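Local atomic coordinates of macrophomate synthase intermolecular Diels-Alderase (Macrophoma commelinae, PDB entry 1IZC), a protein that belongs to the HpcH/HpaI aldolase/citrate lyase family and folds as a TIM barrel that binds magnesium and pyruvic acid. Residues A87-S92 and S96-R101. The protein carries 1 engineered substitution. Numbering follows the deposited sequence.
Sequences AAQHHS and SLVIVR. With PYR (pyruvic acid), chain C.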
loop_
_atom_site.group_PDB
_atom_site.type_symbol
_atom_site.label_atom_id
_atom_site.label_comp_id
_atom_site.label_asym_id
_atom_site.label_seq_id
_atom_site.Cartn_x
_atom_site.Cartn_y
_atom_site.Cartn_z
ATOM N N ALA A 87 13.182 7.623 6.835
ATOM C CA ALA A 87 13.033 8.934 6.186
ATOM C C ALA A 87 13.412 10.106 7.096
ATOM O O ALA A 87 14.054 11.068 6.646
ATOM C CB ALA A 87 11.605 9.111 5.669
ATOM N N ALA A 88 13.019 10.046 8.365
ATOM C CA ALA A 88 13.360 11.135 9.289
ATOM C C ALA A 88 14.869 11.342 9.369
ATOM O O ALA A 88 15.362 12.472 9.313
ATOM C CB ALA A 88 12.812 10.840 10.692
ATOM N N GLN A 89 15.612 10.254 9.520
ATOM C CA GLN A 89 17.047 10.384 9.626
ATOM C C GLN A 89 17.747 10.674 8.306
ATOM O O GLN A 89 18.683 11.456 8.274
ATOM C CB GLN A 89 17.647 9.135 10.292
ATOM C CG GLN A 89 17.282 9.042 11.773
ATOM C CD GLN A 89 18.340 8.329 12.614
ATOM O OE1 GLN A 89 18.937 8.921 13.524
ATOM N NE2 GLN A 89 18.566 7.058 12.325
ATOM N N HIS A 90 17.284 10.079 7.211
ATOM C CA HIS A 90 17.952 10.307 5.925
ATOM C C HIS A 90 17.632 11.662 5.302
ATOM O O HIS A 90 18.531 12.325 4.794
ATOM C CB HIS A 90 17.601 9.178 4.934
ATOM C CG HIS A 90 18.192 7.844 5.293
ATOM N ND1 HIS A 90 19.350 7.360 4.717
ATOM C CD2 HIS A 90 17.805 6.909 6.199
ATOM C CE1 HIS A 90 19.650 6.188 5.255
ATOM N NE2 HIS A 90 18.730 5.896 6.154
ATOM N N HIS A 91 16.368 12.087 5.346
ATOM C CA HIS A 91 15.996 13.372 4.762
ATOM C C HIS A 91 16.423 14.603 5.579
ATOM O O HIS A 91 16.302 15.746 5.116
ATOM C CB HIS A 91 14.496 13.384 4.452
ATOM C CG HIS A 91 14.141 12.623 3.208
ATOM N ND1 HIS A 91 14.385 11.272 3.054
ATOM C CD2 HIS A 91 13.599 13.040 2.039
ATOM C CE1 HIS A 91 14.009 10.892 1.842
ATOM N NE2 HIS A 91 13.531 11.948 1.206
ATOM N N SER A 92 16.924 14.375 6.792
ATOM C CA SER A 92 17.459 15.464 7.618
ATOM C C SER A 92 18.986 15.275 7.622
ATOM O O SER A 92 19.717 16.017 8.290
ATOM C CB SER A 92 16.966 15.368 9.064
ATOM O OG SER A 92 17.470 14.192 9.676
ATOM N N SER A 96 18.069 15.030 12.474
ATOM C CA SER A 96 16.877 14.724 13.260
ATOM C C SER A 96 16.887 13.340 13.882
ATOM O O SER A 96 16.730 12.338 13.190
ATOM C CB SER A 96 15.621 14.849 12.395
ATOM O OG SER A 96 15.593 16.111 11.742
ATOM N N LEU A 97 17.055 13.284 15.196
ATOM C CA LEU A 97 17.030 11.996 15.880
ATOM C C LEU A 97 15.575 11.530 15.925
ATOM O O LEU A 97 14.657 12.347 15.829
ATOM C CB LEU A 97 17.577 12.156 17.293
ATOM C CG LEU A 97 19.017 12.667 17.276
ATOM C CD1 LEU A 97 19.497 12.856 18.700
ATOM C CD2 LEU A 97 19.906 11.677 16.513
ATOM N N VAL A 98 15.355 10.228 16.075
ATOM C CA VAL A 98 13.991 9.727 16.110
ATOM C C VAL A 98 13.632 9.118 17.450
ATOM O O VAL A 98 14.360 8.274 17.975
ATOM C CB VAL A 98 13.747 8.657 15.011
ATOM C CG1 VAL A 98 12.326 8.115 15.124
ATOM C CG2 VAL A 98 13.988 9.251 13.640
ATOM N N ILE A 99 12.516 9.577 18.007
ATOM C CA ILE A 99 12.003 9.067 19.280
ATOM C C ILE A 99 10.656 8.453 18.938
ATOM O O ILE A 99 9.863 9.047 18.182
ATOM C CB ILE A 99 11.814 10.204 20.300
ATOM C CG1 ILE A 99 13.179 10.821 20.621
ATOM C CG2 ILE A 99 11.147 9.669 21.574
ATOM C CD1 ILE A 99 13.090 12.185 21.317
ATOM N N VAL A 100 10.385 7.270 19.477
ATOM C CA VAL A 100 9.138 6.608 19.167
ATOM C C VAL A 100 8.397 6.238 20.427
ATOM O O VAL A 100 8.979 5.642 21.336
ATOM C CB VAL A 100 9.372 5.296 18.359
ATOM C CG1 VAL A 100 8.028 4.610 18.085
ATOM C CG2 VAL A 100 10.074 5.607 17.051
ATOM N N ARG A 101 7.135 6.643 20.511
ATOM C CA ARG A 101 6.335 6.222 21.654
ATOM C C ARG A 101 5.628 4.973 21.161
ATOM O O ARG A 101 4.857 5.011 20.198
ATOM C CB ARG A 101 5.284 7.234 22.084
ATOM C CG ARG A 101 4.340 6.526 23.046
ATOM C CD ARG A 101 3.440 7.419 23.762
ATOM N NE ARG A 101 2.406 7.995 22.912
ATOM C CZ ARG A 101 1.552 8.890 23.376
ATOM N NH1 ARG A 101 1.649 9.267 24.645
ATOM N NH2 ARG A 101 0.626 9.421 22.588
HETATM C C PYR C . -1.249 12.122 27.475
HETATM O O PYR C . -1.981 11.185 27.846
HETATM O OXT PYR C . -1.437 13.330 27.762
HETATM C CA PYR C . -0.087 11.657 26.632
HETATM O O3 PYR C . 0.120 10.471 26.327
HETATM C CB PYR C . 0.810 12.740 26.191
HETATM O O HOH W 1 17.475 8.201 15.671
#
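Ser92 OG takes the backbone N-H of Ser96 at 3.0 Å (N-H...O angle 156°), bridging the short loop between helix 78-91 and strand 97-101 in a beta-alpha-beta unit of the TIM barrel. The same hydroxyl donates to Ala88 O at 2.7 Å, approaching in the plane of that carbonyl, and so ties the last helical turn to the residue just before the strand. Its chi1 of 65° sets OG between the backbone N and the carbonyl carbon, where both bonds can be made. Ser96 OG packs on Ser92 CB and is hydrogen-bonded to Pro64 O, just ahead of strand 66-70.

Two residues on, Val98 CG2 packs on Ala88 CB at 3.5 Å and on Gln89 CG at 3.8 Å. Gln89 CG also lies against Ser96 O, a buried carbonyl with no hydrogen-bonding partner in the model. Beyond CG the Gln89 chain is extended, and its amide NE2 donates to Tyr24 O, while OE1 has a weak bond from a water that in turn accepts the N-H of Val98, 3.0 Å from Val98 N.

The axes of segments 87-91 and 97-101 run nearly antiparallel (169°), 8.0 Å apart at closest approach. Outside the barrel wall, His90 and His91 stack on His91 and His90 of a second subunit. At the far end of the strand, Arg101 enters the ligand pocket, where NH2 forms a salt bridge with Asp70 and NH1 donates to O3 of pyruvic acid at 2.6 Å, near the guanidinium plane.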